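Local coordinates for protein beta-catenin homolog sys-1 (Caenorhabditis elegans, PDB 3C2G) that acts as a beta-catenin-type transcription coregulator in the Wnt signaling asymmetry pathway, directly binding the TCF factor POP-1 to activate or repress target genes, at residues E396-C401 with K441-C446. Residues are numbered along the deposited sequence; the frame is centred on the assembly and turned at random.
Sequences EIICNC and KKLMSC
Ile398 reaches from helix 388-409 toward Leu443 and Cys446 of helix 437-448, a thin, wholly apolar contact inside the armadillo domain, the stacked-helix superhelix of the beta-catenins. The helices stay well separated here, with the CA atoms of Ile398 and Leu443 9.2 Å apart, and this isoleucine spans much of the gap. Its bond from CA to CB heads for the second helix, but CB itself stops short of it, and the two branches do the touching. CG2, set opposite the backbone N by a chi1 of -63°, meets the CD2 methyl of Leu443 at 4.4 Å. Along the other branch CG1 serves as a spacer, and an extended chi2 of 165° carries CD1 to 4.4 Å from Cys446 SG. The fork thus faces a methyl on one prong and a sulfur on the other, in loose van der Waals packing. Leu460 of helix 457-472 also packs on Ile398, while Ile464 of that helix touches Cys446, so this third helix meets residues from both partners. Two residues along helix 388-409, Asn400 packs against an aromatic side chain of the bound peptide. Beside the contact, Ser445 turns its hydroxyl back onto its own helix: Lys442 O accepts both Cys446 N and, at 3.1 Å, Ser445 OG, which approaches from the same face of the carbonyl plane, tilted 33° out of it.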
loop_
_atom_site.group_PDB
_atom_site.type_symbol
_atom_site.label_atom_id
_atom_site.label_comp_id
_atom_site.label_asym_id
_atom_site.label_seq_id
_atom_site.Cartn_x
_atom_site.Cartn_y
_atom_site.Cartn_z
ATOM N N GLU A 396 13.714 2.871 -3.774
ATOM C CA GLU A 396 12.708 3.330 -2.821
ATOM C C GLU A 396 13.143 3.150 -1.356
ATOM O O GLU A 396 12.758 3.933 -0.484
ATOM C CB GLU A 396 11.394 2.590 -3.078
ATOM C CG GLU A 396 10.645 3.010 -4.366
ATOM C CD GLU A 396 9.584 1.993 -4.801
ATOM O OE1 GLU A 396 9.787 0.774 -4.591
ATOM O OE2 GLU A 396 8.552 2.411 -5.371
ATOM N N ILE A 397 13.940 2.125 -1.083
ATOM C CA ILE A 397 14.466 1.906 0.265
ATOM C C ILE A 397 15.443 3.019 0.701
ATOM O O ILE A 397 15.275 3.625 1.766
ATOM C CB ILE A 397 15.115 0.507 0.415
ATOM C CG1 ILE A 397 14.027 -0.579 0.371
ATOM C CG2 ILE A 397 15.911 0.429 1.718
ATOM C CD1 ILE A 397 14.535 -1.991 0.421
ATOM N N ILE A 398 16.454 3.280 -0.126
ATOM C CA ILE A 398 17.411 4.346 0.141
ATOM C C ILE A 398 16.680 5.676 0.248
ATOM O O ILE A 398 16.987 6.502 1.106
ATOM C CB ILE A 398 18.486 4.423 -0.951
ATOM C CG1 ILE A 398 19.287 3.125 -0.980
ATOM C CG2 ILE A 398 19.429 5.622 -0.711
ATOM C CD1 ILE A 398 20.114 2.973 -2.239
ATOM N N CYS A 399 15.691 5.863 -0.617
ATOM C CA CYS A 399 14.900 7.072 -0.591
ATOM C C CYS A 399 14.159 7.239 0.737
ATOM O O CYS A 399 14.147 8.332 1.291
ATOM C CB CYS A 399 13.936 7.102 -1.756
ATOM S SG CYS A 399 13.196 8.718 -1.944
ATOM N N ASN A 400 13.560 6.156 1.246
ATOM C CA ASN A 400 12.959 6.157 2.578
ATOM C C ASN A 400 13.940 6.526 3.681
ATOM O O ASN A 400 13.602 7.293 4.577
ATOM C CB ASN A 400 12.381 4.780 2.925
ATOM C CG ASN A 400 11.132 4.437 2.129
ATOM O OD1 ASN A 400 10.422 5.315 1.640
ATOM N ND2 ASN A 400 10.851 3.149 2.022
ATOM N N CYS A 401 15.133 5.950 3.645
ATOM C CA CYS A 401 16.118 6.193 4.698
ATOM C C CYS A 401 16.554 7.659 4.759
ATOM O O CYS A 401 16.544 8.263 5.825
ATOM C CB CYS A 401 17.317 5.266 4.553
ATOM S SG CYS A 401 16.963 3.509 4.887
ATOM N N LYS A 441 30.442 8.093 -1.333
ATOM C CA LYS A 441 30.683 7.517 -2.641
ATOM C C LYS A 441 29.410 6.886 -3.195
ATOM O O LYS A 441 29.051 7.137 -4.340
ATOM C CB LYS A 441 31.819 6.495 -2.600
ATOM C CG LYS A 441 33.215 7.094 -2.667
ATOM C CD LYS A 441 34.268 5.989 -2.589
ATOM C CE LYS A 441 35.647 6.541 -2.253
ATOM N NZ LYS A 441 36.749 5.805 -2.966
ATOM N N LYS A 442 28.722 6.097 -2.366
ATOM C CA LYS A 442 27.495 5.424 -2.760
ATOM C C LYS A 442 26.373 6.409 -3.079
ATOM O O LYS A 442 25.633 6.225 -4.058
ATOM C CB LYS A 442 27.065 4.426 -1.683
ATOM C CG LYS A 442 28.024 3.256 -1.581
ATOM C CD LYS A 442 27.613 2.212 -0.548
ATOM C CE LYS A 442 28.335 0.898 -0.857
ATOM N NZ LYS A 442 27.816 -0.237 -0.057
ATOM N N LEU A 443 26.267 7.461 -2.271
ATOM C CA LEU A 443 25.248 8.470 -2.488
ATOM C C LEU A 443 25.511 9.268 -3.739
ATOM O O LEU A 443 24.577 9.601 -4.468
ATOM C CB LEU A 443 25.088 9.397 -1.282
ATOM C CG LEU A 443 24.429 8.796 -0.039
ATOM C CD1 LEU A 443 24.128 9.879 0.964
ATOM C CD2 LEU A 443 23.162 8.001 -0.372
HETATM N N MSE A 444 26.773 9.569 -4.011
HETATM C CA MSE A 444 27.069 10.338 -5.213
HETATM C C MSE A 444 26.944 9.480 -6.457
HETATM O O MSE A 444 26.638 9.981 -7.523
HETATM C CB MSE A 444 28.383 11.150 -5.131
HETATM C CG MSE A 444 29.673 10.376 -4.919
HETATM SE SE MSE A 444 31.270 11.550 -4.634
HETATM C CE MSE A 444 30.622 12.672 -3.172
ATOM N N SER A 445 27.129 8.176 -6.317
ATOM C CA SER A 445 26.937 7.301 -7.468
ATOM C C SER A 445 25.456 7.066 -7.852
ATOM O O SER A 445 25.168 6.891 -9.022
ATOM C CB SER A 445 27.740 6.002 -7.330
ATOM O OG SER A 445 27.043 5.034 -6.571
ATOM N N CYS A 446 24.528 7.099 -6.893
ATOM C CA CYS A 446 23.081 7.112 -7.205
ATOM C C CYS A 446 22.682 8.335 -8.017
ATOM O O CYS A 446 21.680 8.333 -8.752
ATOM C CB CYS A 446 22.233 7.158 -5.940
ATOM S SG CYS A 446 22.359 5.768 -4.839
#